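Local coordinates for hypothetical protein SA2161 (Staphylococcus aureus, PDB 1Y7R), which is of uncertain function but probably transfers an acetyl group from acetyl-CoA to an acceptor, as a member of the GNAT family of acetyltransferases, at the interface of chains A and B. Residues are numbered along the deposited sequence; one frame, centred on the assembly and turned at random. Chains: chain A/B, hypothetical protein SA2161.

Contact 1: the interface of chains A and B. Residues chain A 103-105, 120, 122; chain B 105, 127-129.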
loop_
_atom_site.group_PDB
_atom_site.type_symbol
_atom_site.label_atom_id
_atom_site.label_comp_id
_atom_site.label_asym_id
_atom_site.label_seq_id
_atom_site.Cartn_x
_atom_site.Cartn_y
_atom_site.Cartn_z
ATOM N N SER A 103 4.927 3.862 2.517
ATOM C CA SER A 103 3.949 4.461 3.416
ATOM C C SER A 103 3.313 3.435 4.329
ATOM O O SER A 103 3.403 2.215 4.088
ATOM C CB SER A 103 2.863 5.237 2.633
ATOM O OG SER A 103 1.844 4.378 2.106
ATOM N N LEU A 104 2.620 3.946 5.339
ATOM C CA LEU A 104 1.817 3.097 6.208
ATOM C C LEU A 104 0.691 3.906 6.825
ATOM O O LEU A 104 0.674 5.134 6.692
ATOM C CB LEU A 104 2.688 2.462 7.294
ATOM C CG LEU A 104 3.553 3.395 8.138
ATOM C CD1 LEU A 104 2.749 3.926 9.306
ATOM C CD2 LEU A 104 4.755 2.626 8.631
ATOM N N ILE A 105 -0.246 3.203 7.473
ATOM C CA ILE A 105 -1.361 3.858 8.181
ATOM C C ILE A 105 -1.190 3.573 9.662
ATOM O O ILE A 105 -1.086 2.416 10.076
ATOM C CB ILE A 105 -2.732 3.333 7.682
ATOM C CG1 ILE A 105 -2.927 3.583 6.175
ATOM C CG2 ILE A 105 -3.877 3.866 8.528
ATOM C CD1 ILE A 105 -2.813 5.015 5.765
HETATM N N MSE A 120 7.302 10.063 8.679
HETATM C CA MSE A 120 6.687 11.321 9.064
HETATM C C MSE A 120 5.251 11.374 8.540
HETATM O O MSE A 120 4.891 10.644 7.606
HETATM C CB MSE A 120 7.494 12.466 8.499
HETATM C CG MSE A 120 7.724 12.285 7.038
HETATM SE SE MSE A 120 8.185 13.889 6.252
HETATM C CE MSE A 120 10.138 13.941 6.703
ATOM N N THR A 122 1.901 12.149 6.586
ATOM C CA THR A 122 1.489 12.662 5.288
ATOM C C THR A 122 0.688 13.966 5.445
ATOM O O THR A 122 0.735 14.852 4.578
ATOM C CB THR A 122 0.673 11.643 4.488
ATOM O OG1 THR A 122 -0.511 11.279 5.225
ATOM C CG2 THR A 122 1.527 10.403 4.209
ATOM N N ILE B 105 -3.185 6.925 -0.564
ATOM C CA ILE B 105 -2.762 8.213 -0.044
ATOM C C ILE B 105 -3.195 9.252 -1.071
ATOM O O ILE B 105 -2.785 9.178 -2.260
ATOM C CB ILE B 105 -1.230 8.312 0.166
ATOM C CG1 ILE B 105 -0.726 7.273 1.171
ATOM C CG2 ILE B 105 -0.849 9.773 0.596
ATOM C CD1 ILE B 105 -1.258 7.431 2.617
ATOM N N GLY B 127 -3.596 7.804 10.656
ATOM C CA GLY B 127 -3.035 8.723 9.669
ATOM C C GLY B 127 -1.939 8.091 8.829
ATOM O O GLY B 127 -1.251 7.165 9.275
ATOM N N GLY B 128 -1.794 8.591 7.604
ATOM C CA GLY B 128 -0.694 8.190 6.731
ATOM C C GLY B 128 0.630 8.670 7.301
ATOM O O GLY B 128 0.737 9.770 7.862
HETATM N N MSE B 129 1.636 7.815 7.186
HETATM C CA MSE B 129 3.016 8.240 7.383
HETATM C C MSE B 129 3.869 7.708 6.259
HETATM O O MSE B 129 3.538 6.694 5.624
HETATM C CB MSE B 129 3.565 7.736 8.716
HETATM C CG MSE B 129 2.658 8.046 9.882
HETATM SE SE MSE B 129 3.489 7.499 11.554
HETATM C CE MSE B 129 4.829 8.913 11.725
#

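Contact 2: the interface of chains A and B. Residues chain A 57-58, 63, 65, 103; chain B 57, 63, 65, 67, 103.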
loop_
_atom_site.group_PDB
_atom_site.type_symbol
_atom_site.label_atom_id
_atom_site.label_comp_id
_atom_site.label_asym_id
_atom_site.label_seq_id
_atom_site.Cartn_x
_atom_site.Cartn_y
_atom_site.Cartn_z
ATOM N N ILE A 57 3.824 -5.002 1.116
ATOM C CA ILE A 57 3.308 -5.099 -0.239
ATOM C C ILE A 57 3.987 -3.995 -1.070
ATOM O O ILE A 57 4.541 -3.034 -0.515
ATOM C CB ILE A 57 1.760 -4.993 -0.304
ATOM C CG1 ILE A 57 1.246 -3.698 0.367
ATOM C CG2 ILE A 57 1.104 -6.250 0.326
ATOM C CD1 ILE A 57 -0.172 -3.296 -0.049
ATOM N N GLY A 58 3.937 -4.116 -2.382
ATOM C CA GLY A 58 4.588 -3.075 -3.188
ATOM C C GLY A 58 4.798 -3.511 -4.623
ATOM O O GLY A 58 4.323 -4.583 -5.028
ATOM N N VAL A 63 7.006 2.007 -5.149
ATOM C CA VAL A 63 6.121 2.161 -3.994
ATOM C C VAL A 63 6.051 0.871 -3.164
ATOM O O VAL A 63 5.971 -0.219 -3.725
ATOM C CB VAL A 63 4.707 2.611 -4.437
ATOM C CG1 VAL A 63 4.043 1.600 -5.421
ATOM C CG2 VAL A 63 3.820 2.979 -3.235
ATOM N N GLN A 65 4.035 -0.501 0.751
ATOM C CA GLN A 65 3.239 -0.209 1.935
ATOM C C GLN A 65 3.552 -1.272 2.973
ATOM O O GLN A 65 3.539 -2.468 2.667
ATOM C CB GLN A 65 1.737 -0.239 1.636
ATOM C CG GLN A 65 0.933 0.504 2.715
ATOM C CD GLN A 65 -0.564 0.334 2.591
ATOM O OE1 GLN A 65 -1.066 -0.594 1.965
ATOM N NE2 GLN A 65 -1.284 1.209 3.253
ATOM N N SER A 103 4.927 3.862 2.517
ATOM C CA SER A 103 3.949 4.461 3.416
ATOM C C SER A 103 3.313 3.435 4.329
ATOM O O SER A 103 3.403 2.215 4.088
ATOM C CB SER A 103 2.863 5.237 2.633
ATOM O OG SER A 103 1.844 4.378 2.106
ATOM N N ILE B 57 -1.349 -2.206 -5.975
ATOM C CA ILE B 57 -0.482 -3.187 -5.323
ATOM C C ILE B 57 -1.290 -3.875 -4.236
ATOM O O ILE B 57 -2.366 -3.408 -3.886
ATOM C CB ILE B 57 0.785 -2.544 -4.764
ATOM C CG1 ILE B 57 0.433 -1.408 -3.774
ATOM C CG2 ILE B 57 1.623 -1.984 -5.931
ATOM C CD1 ILE B 57 1.580 -0.874 -2.947
ATOM N N VAL B 63 -5.346 -7.112 1.703
ATOM C CA VAL B 63 -5.023 -5.672 1.592
ATOM C C VAL B 63 -4.622 -5.275 0.178
ATOM O O VAL B 63 -3.903 -6.019 -0.503
ATOM C CB VAL B 63 -3.911 -5.257 2.628
ATOM C CG1 VAL B 63 -2.621 -6.046 2.424
ATOM C CG2 VAL B 63 -3.636 -3.725 2.581
ATOM N N GLN B 65 -3.488 -1.420 -2.030
ATOM C CA GLN B 65 -3.336 0.026 -2.080
ATOM C C GLN B 65 -3.449 0.472 -3.518
ATOM O O GLN B 65 -2.807 -0.081 -4.424
ATOM C CB GLN B 65 -1.988 0.496 -1.490
ATOM C CG GLN B 65 -1.938 2.007 -1.178
ATOM C CD GLN B 65 -0.584 2.433 -0.597
ATOM O OE1 GLN B 65 0.468 1.944 -1.019
ATOM N NE2 GLN B 65 -0.600 3.366 0.339
ATOM N N VAL B 67 -2.506 3.168 -6.237
ATOM C CA VAL B 67 -1.379 4.080 -6.392
ATOM C C VAL B 67 -1.310 4.683 -7.793
ATOM O O VAL B 67 -1.890 4.145 -8.741
ATOM C CB VAL B 67 -0.046 3.357 -6.063
ATOM C CG1 VAL B 67 -0.018 2.866 -4.588
ATOM C CG2 VAL B 67 0.210 2.170 -7.001
ATOM N N SER B 103 -6.764 0.887 0.605
ATOM C CA SER B 103 -6.513 2.260 0.995
ATOM C C SER B 103 -5.721 2.962 -0.080
ATOM O O SER B 103 -5.276 2.343 -1.052
ATOM C CB SER B 103 -5.819 2.347 2.362
ATOM O OG SER B 103 -4.438 2.013 2.255
HETATM O O HOH W 1 2.564 3.340 -0.255
HETATM O O HOH W 2 -3.805 -0.540 2.003
#

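Contact 1: the interface of chains A and B
A:Leu104 and B:Met129 face each other as a pair of antiparallel backbones and exchange two hydrogen bonds, A:Leu104 N to B:Met129 O (2.9 Å) and B:Met129 N to A:Leu104 O (2.9 Å). A:Ile105 and B:Gly128 form the next bridge of the ladder, so strand 126-132 of chain B runs against strand 101-107 of chain A. The other edge of the chain B strand is also held by chain A: A:Thr122 N gives a nearly straight bond to B:Gly128 O (2.9 Å, 173° at the hydrogen). This donor stands well above the plane of the B:Gly128 carbonyl instead of on a lone pair, and A:Thr122 OG1 adds at most a weak bond to the same oxygen.

The apolar contacts follow this backbone frame. Side by side and pointing the same way, the side chains of A:Leu104 and B:Met129 meet where CD1 of the leucine lies against CB of the selenomethionine (3.9 Å). CG of B:Met129 stands anti to its own carbonyl carbon, beside the backbone N (chi1 -50°), and a turn about the CG-SE bond (chi3 74°) swings CE towards the backbone of A:Met120, a poorly ordered residue. B:Gly128, lacking a side chain, is approached by A:Ile105 CD1 at its CA (3.9 Å) and from the opposite edge by A:Thr122 CG2, whose methyl touches B:Gly128 C (3.7 Å).

Off one face of the ladder, B:Ile105 CG1 comes within 4.0 Å of the hydroxyl A:Ser103 OG, a loose contact.

The site thus lodges the C-terminal strand of one subunit in the other, between strand 101-107 and the segment after strand 120-121, a strand exchange that ties the two chains of the assembly together.

Contact 2: the interface of chains A and B
This is the two-fold symmetric core of the dimer in the deposited assembly, a packing of strand side chains in which a polar centre is flanked by aliphatic contacts; it brings equivalent strands of the two subunits together, although the structure alone does not prove a dimer in solution.

At the centre A:Gln65 and B:Gln65 cross obliquely and stack their carboxamides face to face, the planes 11° apart and the CD atoms 3.8 Å from each other. Each side chain starts with CG anti to its backbone N (chi1 -165° in B:Gln65) and continues extended, which carries the amide over that of its twin and on to a serine of the opposite chain. B:Gln65 NE2 donates to A:Ser103 OG (3.2 Å), with the hydroxyl oxygen in the amide plane and 164° at the hydrogen. The twin bond from A:Gln65 NE2 to B:Ser103 OG is longer and weak.

Water completes both pairs. Water 1 joins A:Ser103 OG (2.7 Å) to B:Gln65 OE1 (2.6 Å), while water 2 links B:Ser103 OG with A:Gln65 OE1 (2.7 Å from the water). Serine and water together engage the nitrogen and oxygen of the B:Gln65 amide and should restrain its rotation; on the A:Gln65 side the serine bond is weaker, so the hold rests more on the water.

Beside the amides, A:Val63 and B:Val67 meet tip to tip through CG2 and CG1 (4.1 Å). Farther along, B:Ile57 lays its CD1 against A:Gly58 CA (3.7 Å), where the glycine offers bare backbone to the methyl.

In the fold, the patch draws on the ends of strands 49-58 and the first half of strands 63-71, with strands 101-107 beside them, along the line where the two subunits meet.

Contact 1 and contact 2 are neighbouring parts of one two-fold interface, with the centres of their C-alpha atoms about 11 Å apart. They share A:Ser103, and strand 101-107 runs through both: its backbone edge pairs with the partner's C-terminal strand in contact 1, whereas the serine hydroxyl faces the glutamine centre of contact 2. The two modes complement each other, main-chain pairing by exchanged strands in the first and side-chain packing with bound water in the second. Because symmetry repeats contact 1 with the chains exchanged, reciprocal strand exchange and the central packing together would hold the dimer.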